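Local coordinates for Vlm2 (Streptomyces tsusimaensis, PDB 6ECB), which acts in nonribosomal synthesis of the depsipeptide valinomycin, the chain here being its thioesterase domain, which probably releases the finished product, at residues Val160-Met165 with Leu215-Leu220; Leu189-Ala194 with Asp207-Phe212; Thr50-Ile55 with Gly168-Gln173. One frame throughout, in Å; residues are numbered along the deposited sequence.

Interaction 1. Residues Val160-Met165 with Leu215-Leu220; sequences VFILAM and LQMHQL
Ile162 and Met217 mark the nearest approach of the two helical backbones, with their CA atoms 8.3 Å apart, and the axes of the short segments cross at 101°, close to perpendicular. Ile162 fills the crossing, and its branches share out three neighbours: CG2 meets Gln216 and Leu220, CG1 meets Met217. The methyl Ile162 CG2 lies 3.3 Å from Gln216 OE1, a close van der Waals approach in which the isoleucine runs obliquely across the end of the glutamine. One turn on from Gln216, Leu220 meets Ile162 tip to tip, with Leu220 CD1 3.9 Å from Ile162 CG2. Met217 starts off to one side, but bends at its second and third torsions bring its CE methyl to 4.1 Å from Ile162 CG1. Gln216 is straight by contrast: CG is anti to the backbone N (chi1 -179°) and the chain stays extended, carrying the amide toward helix 157-165. There a water donates to Gln216 OE1 at 2.7 Å and to Ile162 O, also at 2.7 Å, spending both its hydrogens on the bridge. Substituting alanine for Ile162 would probably leave Met217 CE and Leu220 CD1 without their apolar partner and take from the Gln216 amide the methyl packed against it. Helices 157-165 and 206-220 both belong to the mainly helical insertion between strands 134-137 and 237-241, the position of the lid in thioesterases of the alpha/beta-hydrolase fold. Leu220 reaches near, without touching, what is probably the Ser-His-Asp triad, which is consistent with this end of helix 206-220 facing the probable active site.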
ATOM      1  N   VAL A 160      14.654 -14.233  -4.970  1.00 47.39           N
ATOM      2  CA  VAL A 160      14.931 -13.348  -6.099  1.00 45.72           C
ATOM      3  C   VAL A 160      13.653 -13.031  -6.866  1.00 48.76           C
ATOM      4  O   VAL A 160      13.450 -11.899  -7.326  1.00 42.66           O
ATOM      5  CB  VAL A 160      15.991 -13.983  -7.019  1.00 59.37           C
ATOM      6  CG1 VAL A 160      16.403 -13.009  -8.117  1.00 60.42           C
ATOM      7  CG2 VAL A 160      17.207 -14.437  -6.213  1.00 67.34           C
ATOM      8  N   PHE A 161      12.782 -14.023  -7.044  1.00 46.34           N
ATOM      9  CA  PHE A 161      11.536 -13.774  -7.757  1.00 47.58           C
ATOM     10  C   PHE A 161      10.695 -12.733  -7.030  1.00 52.72           C
ATOM     11  O   PHE A 161      10.101 -11.851  -7.663  1.00 38.04           O
ATOM     12  CB  PHE A 161      10.763 -15.084  -7.927  1.00 44.76           C
ATOM     13  CG  PHE A 161       9.394 -14.916  -8.530  1.00 45.66           C
ATOM     14  CD1 PHE A 161       9.209 -15.055  -9.897  1.00 66.07           C
ATOM     15  CD2 PHE A 161       8.294 -14.632  -7.735  1.00 55.96           C
ATOM     16  CE1 PHE A 161       7.955 -14.901 -10.459  1.00 54.86           C
ATOM     17  CE2 PHE A 161       7.035 -14.476  -8.292  1.00 58.36           C
ATOM     18  CZ  PHE A 161       6.865 -14.614  -9.654  1.00 55.77           C
ATOM     19  N   ILE A 162      10.629 -12.825  -5.695  1.00 46.79           N
ATOM     20  CA  ILE A 162       9.872 -11.853  -4.910  1.00 32.89           C
ATOM     21  C   ILE A 162      10.476 -10.467  -5.074  1.00 28.02           C
ATOM     22  O   ILE A 162       9.760  -9.473  -5.235  1.00 31.66           O
ATOM     23  CB  ILE A 162       9.848 -12.257  -3.420  1.00 38.83           C
ATOM     24  CG1 ILE A 162       9.173 -13.610  -3.205  1.00 53.14           C
ATOM     25  CG2 ILE A 162       9.199 -11.163  -2.586  1.00 35.73           C
ATOM     26  CD1 ILE A 162       7.790 -13.665  -3.692  1.00 46.24           C
ATOM     27  N   LEU A 163      11.797 -10.383  -4.980  1.00 32.70           N
ATOM     28  CA  LEU A 163      12.479  -9.108  -5.174  1.00 31.42           C
ATOM     29  C   LEU A 163      12.139  -8.533  -6.540  1.00 39.96           C
ATOM     30  O   LEU A 163      11.732  -7.373  -6.660  1.00 31.79           O
ATOM     31  CB  LEU A 163      13.984  -9.310  -5.028  1.00 31.53           C
ATOM     32  CG  LEU A 163      14.903  -8.120  -5.308  1.00 33.94           C
ATOM     33  CD1 LEU A 163      16.260  -8.332  -4.648  1.00 42.52           C
ATOM     34  CD2 LEU A 163      15.093  -7.900  -6.836  1.00 34.63           C
ATOM     35  N   ALA A 164      12.268  -9.355  -7.583  1.00 34.63           N
ATOM     36  CA  ALA A 164      12.046  -8.881  -8.948  1.00 47.40           C
ATOM     37  C   ALA A 164      10.613  -8.414  -9.148  1.00 35.34           C
ATOM     38  O   ALA A 164      10.364  -7.328  -9.687  1.00 45.51           O
ATOM     39  CB  ALA A 164      12.376  -9.990  -9.940  1.00 41.68           C
ATOM     40  N   MET A 165       9.644  -9.219  -8.706  1.00 34.42           N
ATOM     41  CA  MET A 165       8.252  -8.904  -8.993  1.00 33.81           C
ATOM     42  C   MET A 165       7.701  -7.797  -8.104  1.00 50.70           C
ATOM     43  O   MET A 165       6.791  -7.079  -8.524  1.00 42.80           O
ATOM     44  CB  MET A 165       7.379 -10.159  -8.850  1.00 49.02           C
ATOM     45  CG  MET A 165       7.736 -11.309  -9.810  1.00 56.72           C
ATOM     46  SD  MET A 165       7.967 -10.844 -11.555  1.00 53.76           S
ATOM     47  CE  MET A 165       6.453  -9.970 -11.894  1.00 53.10           C
ATOM     48  N   LEU A 215      11.214  -7.852   5.913  1.00 22.13           N
ATOM     49  CA  LEU A 215       9.854  -7.644   6.403  1.00 21.03           C
ATOM     50  C   LEU A 215       8.829  -8.117   5.372  1.00 20.30           C
ATOM     51  O   LEU A 215       7.778  -8.653   5.723  1.00 19.87           O
ATOM     52  CB  LEU A 215       9.630  -6.172   6.756  1.00 20.33           C
ATOM     53  CG  LEU A 215       8.242  -5.811   7.297  1.00 19.31           C
ATOM     54  CD1 LEU A 215       7.871  -6.662   8.517  1.00 19.69           C
ATOM     55  CD2 LEU A 215       8.221  -4.332   7.644  1.00 18.93           C
ATOM     56  N   GLN A 216       9.126  -7.942   4.088  1.00 20.34           N
ATOM     57  CA  GLN A 216       8.211  -8.413   3.053  1.00 19.86           C
ATOM     58  C   GLN A 216       8.001  -9.919   3.133  1.00 20.50           C
ATOM     59  O   GLN A 216       6.860 -10.393   3.104  1.00 22.21           O
ATOM     60  CB  GLN A 216       8.744  -8.025   1.668  1.00 22.09           C
ATOM     61  CG  GLN A 216       7.817  -8.456   0.550  1.00 21.58           C
ATOM     62  CD  GLN A 216       8.387  -8.079  -0.813  1.00 26.66           C
ATOM     63  OE1 GLN A 216       9.570  -8.252  -1.063  1.00 25.73           O
ATOM     64  NE2 GLN A 216       7.540  -7.546  -1.684  1.00 29.86           N
ATOM     65  N   MET A 217       9.089 -10.697   3.217  1.00 21.69           N
ATOM     66  CA  MET A 217       8.955 -12.148   3.323  1.00 22.51           C
ATOM     67  C   MET A 217       8.112 -12.518   4.533  1.00 23.25           C
ATOM     68  O   MET A 217       7.259 -13.409   4.464  1.00 23.94           O
ATOM     69  CB  MET A 217      10.332 -12.814   3.427  1.00 24.03           C
ATOM     70  CG  MET A 217      10.287 -14.324   3.201  1.00 44.45           C
ATOM     71  SD  MET A 217       9.826 -14.754   1.503  1.00 58.56           S
ATOM     72  CE  MET A 217      10.675 -13.472   0.598  1.00 37.28           C
ATOM     73  N   HIS A 218       8.324 -11.823   5.653  1.00 23.12           N
ATOM     74  CA  HIS A 218       7.541 -12.079   6.860  1.00 21.87           C
ATOM     75  C   HIS A 218       6.054 -11.817   6.627  1.00 20.70           C
ATOM     76  O   HIS A 218       5.202 -12.630   6.993  1.00 21.09           O
ATOM     77  CB  HIS A 218       8.057 -11.192   7.993  1.00 21.92           C
ATOM     78  CG  HIS A 218       7.186 -11.179   9.196  1.00 21.66           C
ATOM     79  ND1 HIS A 218       7.150 -12.230  10.088  1.00 22.59           N
ATOM     80  CD2 HIS A 218       6.331 -10.245   9.671  1.00 20.72           C
ATOM     81  CE1 HIS A 218       6.288 -11.949  11.051  1.00 22.21           C
ATOM     82  NE2 HIS A 218       5.780 -10.751  10.823  1.00 21.08           N
ATOM     83  N   GLN A 219       5.726 -10.674   6.035  1.00 19.74           N
ATOM     84  CA  GLN A 219       4.320 -10.306   5.889  1.00 20.26           C
ATOM     85  C   GLN A 219       3.644 -11.096   4.776  1.00 19.62           C
ATOM     86  O   GLN A 219       2.415 -11.284   4.802  1.00 20.11           O
ATOM     87  CB  GLN A 219       4.198  -8.815   5.630  1.00 19.69           C
ATOM     88  CG  GLN A 219       4.663  -7.974   6.810  1.00 17.89           C
ATOM     89  CD  GLN A 219       4.298  -6.544   6.682  1.00 18.55           C
ATOM     90  OE1 GLN A 219       4.682  -5.880   5.718  1.00 19.00           O
ATOM     91  NE2 GLN A 219       3.527  -6.037   7.651  1.00 19.87           N
ATOM     92  N   LEU A 220       4.416 -11.565   3.809  1.00 20.66           N
ATOM     93  CA  LEU A 220       3.861 -12.482   2.818  1.00 24.53           C
ATOM     94  C   LEU A 220       3.397 -13.787   3.432  1.00 25.61           C
ATOM     95  O   LEU A 220       2.638 -14.509   2.786  1.00 24.34           O
ATOM     96  CB  LEU A 220       4.887 -12.768   1.718  1.00 28.78           C
ATOM     97  CG  LEU A 220       5.119 -11.597   0.758  1.00 26.25           C
ATOM     98  CD1 LEU A 220       6.218 -11.917  -0.216  1.00 29.92           C
ATOM     99  CD2 LEU A 220       3.824 -11.221   0.005  1.00 29.37           C
TER
HETATM  100  O   HOH W   1       9.917  -7.309  -3.575  1.00 27.16           O

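Interaction 2. Residues Leu189-Ala194 with Asp207-Phe212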
ATOM      1  N   LEU A 189      21.508  -4.007  -8.485  1.00 36.72           N
ATOM      2  CA  LEU A 189      20.853  -3.305  -9.589  1.00 45.82           C
ATOM      3  C   LEU A 189      19.760  -2.382  -9.076  1.00 47.91           C
ATOM      4  O   LEU A 189      19.583  -1.272  -9.586  1.00 43.05           O
ATOM      5  CB  LEU A 189      20.257  -4.290 -10.592  1.00 40.44           C
ATOM      6  CG  LEU A 189      21.202  -5.038 -11.530  1.00 46.84           C
ATOM      7  CD1 LEU A 189      20.353  -5.849 -12.494  1.00 47.34           C
ATOM      8  CD2 LEU A 189      22.110  -4.080 -12.270  1.00 50.66           C
ATOM      9  N   LEU A 190      18.997  -2.828  -8.078  1.00 34.63           N
ATOM     10  CA  LEU A 190      17.976  -1.957  -7.523  1.00 29.13           C
ATOM     11  C   LEU A 190      18.602  -0.717  -6.895  1.00 40.04           C
ATOM     12  O   LEU A 190      18.091   0.395  -7.061  1.00 34.85           O
ATOM     13  CB  LEU A 190      17.124  -2.703  -6.491  1.00 31.42           C
ATOM     14  CG  LEU A 190      16.365  -3.932  -6.985  1.00 46.49           C
ATOM     15  CD1 LEU A 190      15.493  -4.471  -5.866  1.00 34.47           C
ATOM     16  CD2 LEU A 190      15.515  -3.615  -8.211  1.00 43.00           C
ATOM     17  N   LEU A 191      19.703  -0.889  -6.158  1.00 31.46           N
ATOM     18  CA  LEU A 191      20.361   0.261  -5.544  1.00 44.11           C
ATOM     19  C   LEU A 191      20.921   1.192  -6.613  1.00 31.85           C
ATOM     20  O   LEU A 191      20.804   2.420  -6.506  1.00 41.67           O
ATOM     21  CB  LEU A 191      21.461  -0.217  -4.590  1.00 39.43           C
ATOM     22  CG  LEU A 191      20.956  -1.045  -3.403  1.00 41.62           C
ATOM     23  CD1 LEU A 191      22.110  -1.650  -2.618  1.00 46.75           C
ATOM     24  CD2 LEU A 191      20.106  -0.188  -2.500  1.00 38.74           C
ATOM     25  N   ASP A 192      21.526   0.620  -7.652  1.00 32.35           N
ATOM     26  CA  ASP A 192      22.025   1.421  -8.766  1.00 33.43           C
ATOM     27  C   ASP A 192      20.914   2.286  -9.360  1.00 35.85           C
ATOM     28  O   ASP A 192      21.137   3.448  -9.729  1.00 46.60           O
ATOM     29  CB  ASP A 192      22.605   0.496  -9.828  1.00 34.79           C
ATOM     30  CG  ASP A 192      23.953  -0.090  -9.432  1.00 54.62           C
ATOM     31  OD1 ASP A 192      24.562   0.389  -8.449  1.00 49.83           O
ATOM     32  OD2 ASP A 192      24.401  -1.033 -10.118  1.00 45.28           O
ATOM     33  N   ARG A 193      19.717   1.719  -9.485  1.00 36.22           N
ATOM     34  CA  ARG A 193      18.567   2.460  -9.998  1.00 31.84           C
ATOM     35  C   ARG A 193      18.103   3.532  -9.022  1.00 52.80           C
ATOM     36  O   ARG A 193      17.662   4.608  -9.441  1.00 36.40           O
ATOM     37  CB  ARG A 193      17.438   1.471 -10.301  1.00 35.84           C
ATOM     38  CG  ARG A 193      16.012   2.070 -10.385  1.00 48.74           C
ATOM     39  CD  ARG A 193      15.825   3.044 -11.559  1.00 63.82           C
ATOM     40  NE  ARG A 193      14.457   3.569 -11.609  1.00 71.81           N
ATOM     41  CZ  ARG A 193      13.980   4.507 -10.791  1.00 87.81           C
ATOM     42  NH1 ARG A 193      14.757   5.041  -9.856  1.00 77.97           N
ATOM     43  NH2 ARG A 193      12.718   4.912 -10.902  1.00 94.29           N
ATOM     44  N   ALA A 194      18.201   3.277  -7.726  1.00 36.62           N
ATOM     45  CA  ALA A 194      17.585   4.168  -6.756  1.00 31.77           C
ATOM     46  C   ALA A 194      18.506   5.279  -6.280  1.00 33.69           C
ATOM     47  O   ALA A 194      18.012   6.326  -5.832  1.00 36.90           O
ATOM     48  CB  ALA A 194      17.112   3.375  -5.534  1.00 32.23           C
ATOM     49  N   ASP A 207      20.840  -0.748   3.382  1.00 37.39           N
ATOM     50  CA  ASP A 207      20.238  -1.221   4.624  1.00 36.42           C
ATOM     51  C   ASP A 207      18.712  -1.219   4.554  1.00 31.81           C
ATOM     52  O   ASP A 207      18.057  -2.159   5.018  1.00 30.88           O
ATOM     53  CB  ASP A 207      20.722  -0.338   5.763  1.00 43.74           C
ATOM     54  CG  ASP A 207      20.281  -0.837   7.098  1.00 54.42           C
ATOM     55  OD1 ASP A 207      20.743  -1.930   7.487  1.00 58.90           O
ATOM     56  OD2 ASP A 207      19.470  -0.134   7.747  1.00 49.78           O
ATOM     57  N   TYR A 208      18.117  -0.151   4.016  1.00 28.93           N
ATOM     58  CA  TYR A 208      16.670  -0.096   3.893  1.00 29.58           C
ATOM     59  C   TYR A 208      16.155  -1.224   3.015  1.00 27.30           C
ATOM     60  O   TYR A 208      15.133  -1.850   3.317  1.00 25.51           O
ATOM     61  CB  TYR A 208      16.258   1.258   3.303  1.00 29.01           C
ATOM     62  CG  TYR A 208      14.785   1.510   3.276  1.00 24.37           C
ATOM     63  CD1 TYR A 208      14.152   2.207   4.299  1.00 25.52           C
ATOM     64  CD2 TYR A 208      14.004   1.065   2.217  1.00 25.10           C
ATOM     65  CE1 TYR A 208      12.805   2.449   4.266  1.00 26.83           C
ATOM     66  CE2 TYR A 208      12.670   1.298   2.180  1.00 24.63           C
ATOM     67  CZ  TYR A 208      12.069   1.987   3.213  1.00 25.54           C
ATOM     68  OH  TYR A 208      10.746   2.204   3.159  1.00 25.47           O
ATOM     69  N   LEU A 209      16.828  -1.472   1.900  1.00 28.36           N
ATOM     70  CA  LEU A 209      16.383  -2.528   0.999  1.00 25.51           C
ATOM     71  C   LEU A 209      16.404  -3.883   1.696  1.00 25.70           C
ATOM     72  O   LEU A 209      15.480  -4.692   1.542  1.00 27.43           O
ATOM     73  CB  LEU A 209      17.285  -2.542  -0.238  1.00 28.35           C
ATOM     74  CG  LEU A 209      17.014  -3.639  -1.259  1.00 33.53           C
ATOM     75  CD1 LEU A 209      15.597  -3.543  -1.803  1.00 36.55           C
ATOM     76  CD2 LEU A 209      18.042  -3.554  -2.379  1.00 30.51           C
ATOM     77  N   ASP A 210      17.482  -4.162   2.428  1.00 26.49           N
ATOM     78  CA  ASP A 210      17.562  -5.409   3.182  1.00 27.03           C
ATOM     79  C   ASP A 210      16.412  -5.524   4.170  1.00 25.90           C
ATOM     80  O   ASP A 210      15.760  -6.573   4.270  1.00 26.94           O
ATOM     81  CB  ASP A 210      18.907  -5.464   3.907  1.00 34.76           C
ATOM     82  CG  ASP A 210      19.136  -6.793   4.583  1.00 66.27           C
ATOM     83  OD1 ASP A 210      19.282  -7.792   3.847  1.00 73.76           O
ATOM     84  OD2 ASP A 210      19.156  -6.843   5.836  1.00 80.67           O
ATOM     85  N   ARG A 211      16.123  -4.444   4.887  1.00 27.60           N
ATOM     86  CA  ARG A 211      15.072  -4.500   5.893  1.00 28.05           C
ATOM     87  C   ARG A 211      13.714  -4.660   5.239  1.00 26.54           C
ATOM     88  O   ARG A 211      12.860  -5.403   5.727  1.00 22.81           O
ATOM     89  CB  ARG A 211      15.116  -3.249   6.759  1.00 24.67           C
ATOM     90  CG  ARG A 211      16.351  -3.169   7.656  1.00 27.13           C
ATOM     91  CD  ARG A 211      16.453  -1.786   8.297  1.00 31.48           C
ATOM     92  NE  ARG A 211      17.651  -1.662   9.138  1.00 33.32           N
ATOM     93  CZ  ARG A 211      17.663  -1.746  10.466  1.00 41.25           C
ATOM     94  NH1 ARG A 211      16.540  -1.944  11.138  1.00 39.56           N
ATOM     95  NH2 ARG A 211      18.807  -1.626  11.126  1.00 39.02           N
ATOM     96  N   PHE A 212      13.512  -3.993   4.104  1.00 23.26           N
ATOM     97  CA  PHE A 212      12.266  -4.135   3.370  1.00 21.46           C
ATOM     98  C   PHE A 212      12.072  -5.575   2.906  1.00 21.73           C
ATOM     99  O   PHE A 212      10.983  -6.144   3.046  1.00 22.04           O
ATOM    100  CB  PHE A 212      12.249  -3.183   2.161  1.00 25.22           C
ATOM    101  CG  PHE A 212      11.229  -3.581   1.141  1.00 21.30           C
ATOM    102  CD1 PHE A 212       9.927  -3.200   1.290  1.00 19.31           C
ATOM    103  CD2 PHE A 212      11.580  -4.394   0.069  1.00 31.58           C
ATOM    104  CE1 PHE A 212       8.975  -3.600   0.396  1.00 20.10           C
ATOM    105  CE2 PHE A 212      10.628  -4.809  -0.841  1.00 29.31           C
ATOM    106  CZ  PHE A 212       9.334  -4.409  -0.685  1.00 25.45           C
TER
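Leu209 swings its CG anti to the backbone N (chi1 177°), which extends the side chain across to the opposing helix, where Leu190 and Leu191 each hold CG beside their own backbone N and anti to the carbonyl carbon. The two methyls of Leu209 are thereby divided between two successive leucines. Leu209 CD1 faces Leu190 CD1 at 4.2 Å, and these side chains cross at about a right angle. On its other branch, Leu209 CD2 packs against Leu191 CD2 at 4.0 Å, with Leu191 CG equally near, in a more slanting arrangement. Leu190 sets out directly toward the partner helix, whereas Leu191 leaves its backbone to one side and only its branched end turns in. Leu209 thus works as a wedge between the pair, the CA atoms of Leu191 and Leu209 being 8.1 Å apart. No hydrogen bond links the segments; the join is purely aliphatic.

The polar groups of 207-212 belong to other sides of the helix. One turn apart, Arg211 NE donates to Asp207 OD2 at 2.8 Å in a salt bridge that is noticeably bent (140° at the hydrogen) and reaches the syn side of the carboxylate from 33° out of its plane. Arg211 NH1 continues to the carbonyl oxygens of Gly74 and Glu79, tying the N-terminal half of helix 206-220 to the loop after strand 67-71.

Ile167 of helix 167-170 packs on both Leu190 and Leu209 and Leu178 of helix 175-179 on Leu190, so Leu190 and Leu209 are buried among four helices while Leu191 lies nearer the surface. Beyond them, Tyr208 OH bonds to Glu71 at the end of strand 67-71, connecting helix 206-220 with the central sheet.

Interaction 3. Residues Thr50-Ile55 with Gly168-Gln173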
ATOM      1  N   THR A  50       6.828  -0.502   3.333  1.00 18.68           N
ATOM      2  CA  THR A  50       7.285   0.755   2.762  1.00 19.38           C
ATOM      3  C   THR A  50       6.131   1.513   2.124  1.00 17.86           C
ATOM      4  O   THR A  50       5.161   0.908   1.657  1.00 19.37           O
ATOM      5  CB  THR A  50       8.377   0.511   1.718  1.00 21.43           C
ATOM      6  OG1 THR A  50       8.897   1.753   1.250  1.00 23.18           O
ATOM      7  CG2 THR A  50       7.854  -0.264   0.524  1.00 22.95           C
ATOM      8  N   VAL A  51       6.290   2.845   2.092  1.00 20.86           N
ATOM      9  CA  VAL A  51       5.395   3.769   1.385  1.00 23.55           C
ATOM     10  C   VAL A  51       5.833   4.006  -0.057  1.00 20.05           C
ATOM     11  O   VAL A  51       5.109   4.659  -0.829  1.00 20.53           O
ATOM     12  CB  VAL A  51       5.349   5.141   2.105  1.00 26.53           C
ATOM     13  CG1 VAL A  51       5.075   4.995   3.577  1.00 43.99           C
ATOM     14  CG2 VAL A  51       6.653   5.898   1.909  1.00 46.44           C
ATOM     15  N   LEU A  52       6.987   3.496  -0.457  1.00 20.93           N
ATOM     16  CA  LEU A  52       7.565   3.968  -1.707  1.00 23.60           C
ATOM     17  C   LEU A  52       6.724   3.612  -2.926  1.00 20.04           C
ATOM     18  O   LEU A  52       6.745   4.370  -3.906  1.00 21.43           O
ATOM     19  CB  LEU A  52       8.981   3.446  -1.820  1.00 29.49           C
ATOM     20  CG  LEU A  52       9.269   2.049  -2.291  1.00 43.06           C
ATOM     21  CD1 LEU A  52       9.292   1.984  -3.816  1.00 40.81           C
ATOM     22  CD2 LEU A  52      10.649   1.706  -1.710  1.00 57.33           C
ATOM     23  N   GLY A  53       5.929   2.541  -2.868  1.00 19.54           N
ATOM     24  CA  GLY A  53       5.053   2.158  -3.963  1.00 21.29           C
ATOM     25  C   GLY A  53       3.919   3.126  -4.239  1.00 20.32           C
ATOM     26  O   GLY A  53       3.285   3.016  -5.293  1.00 21.96           O
ATOM     27  N   TYR A  54       3.658   4.062  -3.323  1.00 19.48           N
ATOM     28  CA  TYR A  54       2.614   5.071  -3.502  1.00 16.22           C
ATOM     29  C   TYR A  54       3.140   6.415  -3.989  1.00 18.26           C
ATOM     30  O   TYR A  54       2.339   7.336  -4.208  1.00 19.97           O
ATOM     31  CB  TYR A  54       1.878   5.299  -2.193  1.00 17.68           C
ATOM     32  CG  TYR A  54       1.217   4.072  -1.621  1.00 16.29           C
ATOM     33  CD1 TYR A  54       0.124   3.482  -2.244  1.00 16.35           C
ATOM     34  CD2 TYR A  54       1.662   3.531  -0.432  1.00 18.49           C
ATOM     35  CE1 TYR A  54      -0.510   2.379  -1.697  1.00 16.28           C
ATOM     36  CE2 TYR A  54       1.036   2.410   0.121  1.00 19.31           C
ATOM     37  CZ  TYR A  54      -0.035   1.842  -0.528  1.00 17.21           C
ATOM     38  OH  TYR A  54      -0.696   0.741   0.006  1.00 16.57           O
ATOM     39  N   ILE A  55       4.459   6.567  -4.149  1.00 20.79           N
ATOM     40  CA  ILE A  55       5.008   7.884  -4.446  1.00 20.81           C
ATOM     41  C   ILE A  55       4.515   8.378  -5.793  1.00 20.80           C
ATOM     42  O   ILE A  55       4.143   9.547  -5.940  1.00 20.95           O
ATOM     43  CB  ILE A  55       6.545   7.864  -4.372  1.00 20.78           C
ATOM     44  CG1 ILE A  55       6.969   7.762  -2.903  1.00 23.54           C
ATOM     45  CG2 ILE A  55       7.137   9.108  -5.024  1.00 24.69           C
ATOM     46  CD1 ILE A  55       8.433   7.367  -2.745  1.00 29.60           C
ATOM     47  N   GLY A 168      11.229  -4.661  -7.463  1.00 30.97           N
ATOM     48  CA  GLY A 168      11.667  -4.529  -8.843  1.00 34.13           C
ATOM     49  C   GLY A 168      10.605  -3.872  -9.709  1.00 38.42           C
ATOM     50  O   GLY A 168      10.901  -2.994 -10.527  1.00 39.96           O
ATOM     51  N   GLY A 169       9.351  -4.273  -9.519  1.00 36.67           N
ATOM     52  CA  GLY A 169       8.258  -3.611 -10.208  1.00 46.98           C
ATOM     53  C   GLY A 169       8.101  -2.168  -9.769  1.00 44.21           C
ATOM     54  O   GLY A 169       8.028  -1.262 -10.604  1.00 49.82           O
ATOM     55  N   MET A 170       8.064  -1.933  -8.449  1.00 30.15           N
ATOM     56  CA  MET A 170       7.890  -0.575  -7.936  1.00 36.37           C
ATOM     57  C   MET A 170       8.925   0.372  -8.536  1.00 36.83           C
ATOM     58  O   MET A 170       8.677   1.580  -8.621  1.00 43.84           O
ATOM     59  CB  MET A 170       7.989  -0.545  -6.395  1.00 34.45           C
ATOM     60  CG  MET A 170       6.821  -1.178  -5.596  1.00 42.55           C
ATOM     61  SD  MET A 170       7.194  -1.248  -3.806  1.00 37.29           S
ATOM     62  CE  MET A 170       5.818  -2.179  -3.124  1.00 64.59           C
ATOM     63  N   LEU A 171      10.086  -0.153  -8.959  1.00 30.31           N
ATOM     64  CA  LEU A 171      11.178   0.663  -9.475  1.00 34.12           C
ATOM     65  C   LEU A 171      11.307   0.602 -10.998  1.00 51.07           C
ATOM     66  O   LEU A 171      12.364   0.946 -11.534  1.00 53.23           O
ATOM     67  CB  LEU A 171      12.502   0.250  -8.827  1.00 32.30           C
ATOM     68  CG  LEU A 171      12.612   0.576  -7.325  1.00 36.12           C
ATOM     69  CD1 LEU A 171      13.927   0.051  -6.735  1.00 38.45           C
ATOM     70  CD2 LEU A 171      12.497   2.083  -7.085  1.00 54.97           C
ATOM     71  N   ASP A 172      10.256   0.178 -11.702  1.00 55.74           N
ATOM     72  CA  ASP A 172      10.247   0.158 -13.172  1.00 53.96           C
ATOM     73  C   ASP A 172      11.448  -0.607 -13.733  1.00 56.46           C
ATOM     74  O   ASP A 172      12.077  -0.207 -14.715  1.00 43.51           O
ATOM     75  CB  ASP A 172      10.190   1.585 -13.733  1.00 74.09           C
ATOM     76  CG  ASP A 172       8.789   2.191 -13.656  1.00 86.34           C
ATOM     77  OD1 ASP A 172       7.915   1.758 -14.440  1.00 89.10           O
ATOM     78  OD2 ASP A 172       8.554   3.086 -12.808  1.00 78.15           O
ATOM     79  N   GLN A 173      11.757  -1.742 -13.128  1.00 36.72           N
ATOM     80  CA  GLN A 173      12.912  -2.522 -13.531  1.00 38.71           C
ATOM     81  C   GLN A 173      12.522  -3.668 -14.460  1.00 34.71           C
ATOM     82  O   GLN A 173      11.366  -4.090 -14.532  1.00 51.23           O
ATOM     83  CB  GLN A 173      13.637  -3.067 -12.296  1.00 49.67           C
ATOM     84  CG  GLN A 173      14.311  -1.979 -11.499  1.00 41.63           C
ATOM     85  CD  GLN A 173      15.613  -1.542 -12.116  1.00 40.38           C
ATOM     86  OE1 GLN A 173      15.703  -0.484 -12.756  1.00 53.11           O
ATOM     87  NE2 GLN A 173      16.645  -2.362 -11.939  1.00 41.94           N
TER
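Met170 lays its extended side chain over Leu52 and Gly53, crossing Leu52 at about a right angle. Near the root of the methionine, Met170 CB is 3.8 Å from Leu52 CD1. The sulfur follows: Met170 SD stands 3.9 Å from Leu52 CD1 and 4.0 Å from Gly53 CA, so it rests against a methyl and a bare backbone carbon at once. At the start of the loop, Thr50 CG2 is more loosely placed, 4.5 Å from Met170 SD. With no side chain on Gly53, the backbones come close, the CA atoms of Gly53 and Met170 being 5.6 Å apart.

Leu52 meets the methionine from an unusual first torsion (chi1 81°), its CG wedged between the backbone N and the carbonyl carbon. Its own backbone is held by an ST turn, in which Leu52 N donates almost straight to Thr50 OG1 (3.1 Å, 163°). The same hydroxyl is hydrogen-bonded to Tyr208 OH of helix 206-220. On the other segment, helix 167-170 ends in a Schellman motif, with Asp172 at positive phi as the C-prime residue and Gln173 N bonded to Gly168 O, which turns the chain away just after Met170.

The loop 50-55 follows strand 40-44 of the alpha/beta-hydrolase core, and Met170 comes from the helical insertion over it. Since aliphatic carbon and thioether sulfur carry the contact and no hydrogen bond crosses it, the two parts are held here by apolar packing, which sets no direction, while the directional bonds lie within each segment or run to other parts of the fold.

Interactions 1 and 2 share helix 206-220 and stay within the helical insertion, interaction 2 nested inside the loop that interaction 1 closes, whereas interaction 3 joins the insertion to a loop of the core. Interaction 2 is buried although it lies farthest from the chain's centre; interactions 1 and 3 are partly buried, interaction 1 adding a bridging water, while in interaction 3 the methionine sulfur itself lies against the loop. Apolar packing joins interactions 1 and 2 (Leu163 CD2 3.6 Å from Leu190 CD1), while polar links join each to interaction 3: Leu163 O probably accepts from Gly168 N, and the Tyr208 hydroxyl meets that of Thr50. None has a direct hydrogen bond between its own segments.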